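Local atomic coordinates of restriction endonuclease UbaLAI (Unidentified, PDB entry 5O63), a protein that cleaves DNA as a monomeric Type IIE restriction endonuclease, its N-terminal B3 domain binding the cognate DNA sequence. Residues A[20-32]-A[148-160]. Sequence-based numbering, arbitrary orientation. Where two conformers were deposited one is given.
With nucleotides of chain D.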
loop_
_atom_site.group_PDB
_atom_site.type_symbol
_atom_site.label_atom_id
_atom_site.label_comp_id
_atom_site.label_asym_id
_atom_site.label_seq_id
_atom_site.Cartn_x
_atom_site.Cartn_y
_atom_site.Cartn_z
ATOM N N LYS A 20 7.960 10.890 -12.482
ATOM C CA LYS A 20 8.080 12.357 -12.447
ATOM C C LYS A 20 8.000 12.822 -10.982
ATOM O O LYS A 20 8.833 13.605 -10.515
ATOM C CB LYS A 20 6.988 13.023 -13.292
ATOM C CG LYS A 20 7.253 14.476 -13.628
ATOM N N SER A 21 7.012 12.313 -10.251
ATOM C CA SER A 21 6.851 12.635 -8.837
ATOM C C SER A 21 6.008 11.533 -8.236
ATOM O O SER A 21 5.407 10.755 -8.984
ATOM C CB SER A 21 6.178 13.994 -8.634
ATOM O OG SER A 21 4.864 13.981 -9.177
ATOM N N ALA A 22 5.980 11.452 -6.910
ATOM C CA ALA A 22 5.260 10.348 -6.271
ATOM C C ALA A 22 4.898 10.692 -4.823
ATOM O O ALA A 22 5.536 11.546 -4.210
ATOM C CB ALA A 22 6.082 9.062 -6.293
ATOM N N ALA A 23 3.869 10.000 -4.325
ATOM C CA ALA A 23 3.501 10.006 -2.945
ATOM C C ALA A 23 3.493 8.550 -2.476
ATOM O O ALA A 23 3.254 7.635 -3.264
ATOM C CB ALA A 23 2.129 10.621 -2.735
ATOM N N MET A 24 3.769 8.373 -1.206
ATOM C CA MET A 24 3.781 7.023 -0.604
ATOM C C MET A 24 2.891 6.945 0.609
ATOM O O MET A 24 2.845 7.869 1.443
ATOM C CB MET A 24 5.224 6.639 -0.238
ATOM C CG MET A 24 5.362 5.342 0.612
ATOM S SD MET A 24 7.046 4.976 1.135
ATOM C CE MET A 24 7.327 6.308 2.253
ATOM N N PHE A 25 2.176 5.825 0.718
ATOM C CA PHE A 25 1.529 5.435 1.967
ATOM C C PHE A 25 2.094 4.073 2.350
ATOM O O PHE A 25 1.900 3.097 1.612
ATOM C CB PHE A 25 -0.004 5.401 1.775
ATOM C CG PHE A 25 -0.739 4.565 2.800
ATOM C CD1 PHE A 25 -0.629 4.784 4.169
ATOM C CD2 PHE A 25 -1.561 3.532 2.376
ATOM C CE1 PHE A 25 -1.333 3.975 5.106
ATOM C CE2 PHE A 25 -2.269 2.727 3.276
ATOM C CZ PHE A 25 -2.165 2.925 4.656
ATOM N N ALA A 26 2.790 3.961 3.465
ATOM C CA ALA A 26 3.365 2.684 3.928
ATOM C C ALA A 26 2.829 2.411 5.314
ATOM O O ALA A 26 2.702 3.320 6.150
ATOM C CB ALA A 26 4.847 2.719 3.956
ATOM N N LYS A 27 2.521 1.153 5.541
ATOM C CA LYS A 27 1.837 0.736 6.782
ATOM C C LYS A 27 2.468 -0.558 7.284
ATOM O O LYS A 27 2.597 -1.557 6.557
ATOM C CB LYS A 27 0.328 0.530 6.588
ATOM C CG LYS A 27 -0.382 0.250 7.926
ATOM C CD LYS A 27 -1.819 -0.305 7.720
ATOM C CE LYS A 27 -2.483 -0.471 9.111
ATOM N NZ LYS A 27 -3.826 -1.242 8.991
ATOM N N VAL A 28 2.878 -0.549 8.557
ATOM C CA VAL A 28 3.168 -1.801 9.240
ATOM C C VAL A 28 1.851 -2.407 9.658
ATOM O O VAL A 28 1.047 -1.766 10.384
ATOM C CB VAL A 28 4.055 -1.566 10.519
ATOM C CG1 VAL A 28 4.364 -2.853 11.203
ATOM C CG2 VAL A 28 5.344 -0.769 10.120
ATOM N N LEU A 29 1.583 -3.603 9.142
ATOM C CA LEU A 29 0.243 -4.179 9.325
ATOM C C LEU A 29 0.008 -4.501 10.798
ATOM O O LEU A 29 0.983 -4.682 11.582
ATOM C CB LEU A 29 0.045 -5.471 8.507
ATOM C CG LEU A 29 0.178 -5.199 6.985
ATOM C CD1 LEU A 29 -0.338 -6.538 6.343
ATOM C CD2 LEU A 29 -0.571 -3.962 6.584
ATOM N N THR A 30 -1.268 -4.640 11.176
ATOM C CA THR A 30 -1.602 -5.231 12.488
ATOM C C THR A 30 -2.008 -6.681 12.251
ATOM O O THR A 30 -2.342 -7.031 11.064
ATOM C CB THR A 30 -2.772 -4.501 13.219
ATOM O OG1 THR A 30 -4.041 -4.845 12.632
ATOM C CG2 THR A 30 -2.629 -2.947 13.097
ATOM N N PRO A 31 -2.047 -7.521 13.251
ATOM C CA PRO A 31 -2.262 -8.951 13.028
ATOM C C PRO A 31 -3.590 -9.202 12.323
ATOM O O PRO A 31 -3.663 -10.179 11.500
ATOM C CB PRO A 31 -2.242 -9.555 14.441
ATOM C CG PRO A 31 -1.099 -8.658 15.117
ATOM C CD PRO A 31 -1.490 -7.278 14.618
ATOM N N ASN A 32 -4.603 -8.377 12.581
ATOM C CA ASN A 32 -5.906 -8.666 11.899
ATOM C C ASN A 32 -5.855 -8.431 10.411
ATOM O O ASN A 32 -6.665 -9.058 9.688
ATOM C CB ASN A 32 -7.029 -7.788 12.448
ATOM C CG ASN A 32 -8.395 -8.481 12.321
ATOM O OD1 ASN A 32 -8.554 -9.596 12.782
ATOM N ND2 ASN A 32 -9.323 -7.816 11.657
ATOM N N ILE A 148 13.698 4.912 14.154
ATOM C CA ILE A 148 12.404 4.588 14.775
ATOM C C ILE A 148 12.117 3.071 14.790
ATOM O O ILE A 148 12.552 2.307 13.912
ATOM C CB ILE A 148 11.268 5.356 14.062
ATOM C CG1 ILE A 148 9.964 5.405 14.873
ATOM C CG2 ILE A 148 11.042 4.777 12.667
ATOM C CD1 ILE A 148 8.832 6.154 14.162
ATOM N N SER A 149 11.393 2.652 15.821
ATOM C CA SER A 149 10.999 1.267 16.042
ATOM C C SER A 149 9.856 0.883 15.158
ATOM O O SER A 149 8.840 1.525 15.240
ATOM C CB SER A 149 10.538 1.087 17.492
ATOM O OG SER A 149 9.369 1.868 17.756
ATOM N N PRO A 150 9.945 -0.267 14.481
ATOM C CA PRO A 150 8.669 -0.749 13.893
ATOM C C PRO A 150 7.623 -1.083 14.954
ATOM O O PRO A 150 7.976 -1.550 16.077
ATOM C CB PRO A 150 9.053 -2.008 13.111
ATOM C CG PRO A 150 10.430 -2.355 13.562
ATOM C CD PRO A 150 11.075 -1.178 14.304
ATOM N N LYS A 151 6.355 -0.822 14.617
ATOM C CA LYS A 151 5.229 -0.958 15.554
ATOM C C LYS A 151 3.965 -1.291 14.740
ATOM O O LYS A 151 3.651 -0.580 13.757
ATOM C CB LYS A 151 5.058 0.335 16.399
ATOM C CG LYS A 151 4.029 0.287 17.496
ATOM C CD LYS A 151 4.369 -0.774 18.540
ATOM C CE LYS A 151 5.848 -0.641 18.931
ATOM N NZ LYS A 151 6.348 -1.589 20.009
ATOM N N ALA A 152 3.275 -2.350 15.136
ATOM C CA ALA A 152 2.060 -2.742 14.378
ATOM C C ALA A 152 1.137 -1.482 14.263
ATOM O O ALA A 152 0.919 -0.729 15.249
ATOM C CB ALA A 152 1.366 -3.927 15.036
ATOM N N GLY A 153 0.671 -1.198 13.038
ATOM C CA GLY A 153 -0.237 -0.095 12.816
ATOM C C GLY A 153 0.445 1.186 12.392
ATOM O O GLY A 153 -0.188 2.136 11.940
ATOM N N LEU A 154 1.744 1.300 12.676
ATOM C CA LEU A 154 2.464 2.495 12.310
ATOM C C LEU A 154 2.398 2.781 10.819
ATOM O O LEU A 154 2.543 1.850 10.017
ATOM C CB LEU A 154 3.939 2.364 12.685
ATOM C CG LEU A 154 4.940 3.412 12.267
ATOM C CD1 LEU A 154 4.664 4.751 13.020
ATOM C CD2 LEU A 154 6.330 2.890 12.664
ATOM N N PHE A 155 2.208 4.034 10.475
ATOM C CA PHE A 155 2.121 4.334 9.012
ATOM C C PHE A 155 2.687 5.691 8.704
ATOM O O PHE A 155 2.797 6.556 9.607
ATOM C CB PHE A 155 0.672 4.175 8.496
ATOM C CG PHE A 155 -0.251 5.255 8.901
ATOM C CD1 PHE A 155 -0.934 5.183 10.160
ATOM C CD2 PHE A 155 -0.479 6.354 8.077
ATOM C CE1 PHE A 155 -1.766 6.242 10.566
ATOM C CE2 PHE A 155 -1.321 7.445 8.480
ATOM C CZ PHE A 155 -1.992 7.363 9.748
ATOM N N VAL A 156 3.030 5.908 7.443
ATOM C CA VAL A 156 3.480 7.222 7.003
ATOM C C VAL A 156 2.814 7.503 5.693
ATOM O O VAL A 156 2.585 6.575 4.874
ATOM C CB VAL A 156 4.964 7.298 6.865
ATOM C CG1 VAL A 156 5.551 6.192 5.949
ATOM C CG2 VAL A 156 5.405 8.692 6.434
ATOM N N VAL A 157 2.439 8.755 5.514
ATOM C CA VAL A 157 1.947 9.235 4.255
ATOM C C VAL A 157 2.840 10.440 3.902
ATOM O O VAL A 157 2.911 11.423 4.672
ATOM C CB VAL A 157 0.489 9.678 4.337
ATOM C CG1 VAL A 157 0.071 10.270 3.022
ATOM C CG2 VAL A 157 -0.416 8.515 4.727
ATOM N N ARG A 158 3.556 10.383 2.787
ATOM C CA ARG A 158 4.401 11.541 2.463
ATOM C C ARG A 158 4.948 11.523 1.042
ATOM O O ARG A 158 5.115 10.463 0.414
ATOM C CB ARG A 158 5.563 11.657 3.464
ATOM C CG ARG A 158 6.520 10.496 3.481
ATOM C CD ARG A 158 7.578 10.781 4.541
ATOM N NE ARG A 158 8.606 9.753 4.628
ATOM C CZ ARG A 158 9.644 9.683 3.808
ATOM N NH1 ARG A 158 9.769 10.575 2.830
ATOM N NH2 ARG A 158 10.553 8.721 3.964
ATOM N N PRO A 159 5.234 12.722 0.515
ATOM C CA PRO A 159 5.726 12.873 -0.846
ATOM C C PRO A 159 7.064 12.197 -0.989
ATOM O O PRO A 159 7.731 12.057 0.040
ATOM C CB PRO A 159 5.897 14.402 -1.014
ATOM C CG PRO A 159 5.248 15.027 0.167
ATOM C CD PRO A 159 5.115 14.005 1.243
ATOM N N ILE A 160 7.469 11.860 -2.217
ATOM C CA ILE A 160 8.765 11.228 -2.452
ATOM C C ILE A 160 9.835 12.269 -2.855
ATOM O O ILE A 160 9.599 13.123 -3.709
ATOM C CB ILE A 160 8.656 10.150 -3.529
ATOM C CG1 ILE A 160 7.913 8.913 -2.987
ATOM C CG2 ILE A 160 10.043 9.768 -4.080
ATOM C CD1 ILE A 160 8.544 8.290 -1.772
ATOM P P DC D 4 -5.165 -6.204 16.044
ATOM O OP1 DC D 4 -4.039 -6.643 16.936
ATOM O OP2 DC D 4 -4.970 -6.353 14.527
ATOM O "O5'" DC D 4 -6.486 -7.004 16.367
ATOM C "C5'" DC D 4 -6.921 -7.081 17.805
ATOM C "C4'" DC D 4 -8.193 -7.865 17.910
ATOM O "O4'" DC D 4 -9.255 -7.157 17.245
ATOM C "C3'" DC D 4 -8.099 -9.239 17.212
ATOM O "O3'" DC D 4 -8.381 -10.250 18.193
ATOM C "C2'" DC D 4 -9.215 -9.194 16.152
ATOM C "C1'" DC D 4 -10.128 -8.086 16.742
ATOM N N1 DC D 4 -10.924 -7.419 15.707
ATOM C C2 DC D 4 -12.296 -7.722 15.600
ATOM O O2 DC D 4 -12.851 -8.486 16.452
ATOM N N3 DC D 4 -13.011 -7.123 14.605
ATOM C C4 DC D 4 -12.409 -6.303 13.717
ATOM N N4 DC D 4 -13.180 -5.797 12.730
ATOM C C5 DC D 4 -10.992 -5.984 13.799
ATOM C C6 DC D 4 -10.291 -6.586 14.785
ATOM P P DC D 3 -3.938 0.121 14.707
ATOM O OP1 DC D 3 -2.728 -0.058 15.609
ATOM O OP2 DC D 3 -3.791 0.293 13.212
ATOM O "O5'" DC D 3 -4.936 -1.086 14.963
ATOM C "C5'" DC D 3 -5.243 -1.422 16.282
ATOM C "C4'" DC D 3 -6.304 -2.462 16.334
ATOM O "O4'" DC D 3 -7.549 -1.930 15.833
ATOM C "C3'" DC D 3 -6.033 -3.700 15.489
ATOM O "O3'" DC D 3 -5.465 -4.674 16.380
ATOM C "C2'" DC D 3 -7.455 -4.090 14.989
ATOM C "C1'" DC D 3 -8.352 -3.112 15.763
ATOM N N1 DC D 3 -9.602 -2.824 15.130
ATOM C C2 DC D 3 -10.786 -3.241 15.759
ATOM O O2 DC D 3 -10.709 -3.782 16.891
ATOM N N3 DC D 3 -11.986 -3.060 15.122
ATOM C C4 DC D 3 -12.029 -2.507 13.901
ATOM N N4 DC D 3 -13.225 -2.313 13.355
ATOM C C5 DC D 3 -10.810 -2.088 13.205
ATOM C C6 DC D 3 -9.632 -2.258 13.865
ATOM P P DA D 5 -8.138 -11.812 17.838
ATOM O OP1 DA D 5 -8.096 -12.534 19.163
ATOM O OP2 DA D 5 -7.036 -11.983 16.865
ATOM O "O5'" DA D 5 -9.467 -12.232 17.065
ATOM C "C5'" DA D 5 -10.714 -12.171 17.756
ATOM C "C4'" DA D 5 -11.854 -12.404 16.806
ATOM O "O4'" DA D 5 -11.911 -11.325 15.873
ATOM C "C3'" DA D 5 -11.738 -13.638 15.929
ATOM O "O3'" DA D 5 -12.434 -14.699 16.574
ATOM C "C2'" DA D 5 -12.426 -13.166 14.595
ATOM C "C1'" DA D 5 -12.838 -11.727 14.907
ATOM N N9 DA D 5 -12.722 -10.827 13.752
ATOM C C8 DA D 5 -11.599 -10.133 13.323
ATOM N N7 DA D 5 -11.829 -9.381 12.279
ATOM C C5 DA D 5 -13.172 -9.606 11.996
ATOM C C6 DA D 5 -14.035 -9.127 10.973
ATOM N N6 DA D 5 -13.647 -8.268 10.006
ATOM N N1 DA D 5 -15.337 -9.545 11.003
ATOM C C2 DA D 5 -15.708 -10.383 11.962
ATOM N N3 DA D 5 -15.008 -10.911 12.982
ATOM C C4 DA D 5 -13.733 -10.449 12.951
#
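Ala23 to Lys27 pair with Phe155 to Pro159 as antiparallel neighbours, strand axes 4.7 Å apart and 175° between their directions, with Met24–Arg158 and Ala26–Val156 as the hydrogen-bonded pairs. Ile160 N and Val28 N extend the ladder at its two ends, to Ala22 O and Leu154 O. On one face, Phe25, Val157 and Phe155 meet. Phe155 CG sits between its backbone N and carbonyl carbon (chi1 74°), and its CD2 comes to the edge of the Phe25 ring, 3.9 Å from CE1; Val157 CG2 touches Phe25 CD1. Pro43 lies against both rings, which suits large apolar side chains here. The other face meets helices 3-14 and 136-144. Small Ala26 lets Val156 CG1 lie against its CB, while the engineered Met24, bent at its far end, brings CE to the same Val156 methyl. At the strand's end Ile160 CG1 covers Ala22 CB at 3.8 Å, and its CD1 reaches Met24 CB. Just before Phe155 the chain makes a type II turn from Lys151 to Leu154. Gly153 adopts a positive phi (95°), suited to its place in that turn, and its N bonds to Val28 O at 2.7 Å. Lacking a side chain, it brings CA within 3.6 Å of OP2 of DC3 of chain D. Past the strand, Thr30 OG1 donates to OP2 of DC4 of chain D at 2.6 Å, the same oxygen that Asn32 N grips. The Asn32 amide reaches a base instead, ND2 to N7 of DA5 of chain D at 3.0 Å. The edge strand thus pairs with a strand that leads into a DNA-binding loop, and the turn before the edge strand comes up to the same backbone: neutral donors hold phosphate and purine, consistent with the DNA-binding role of a B3 domain.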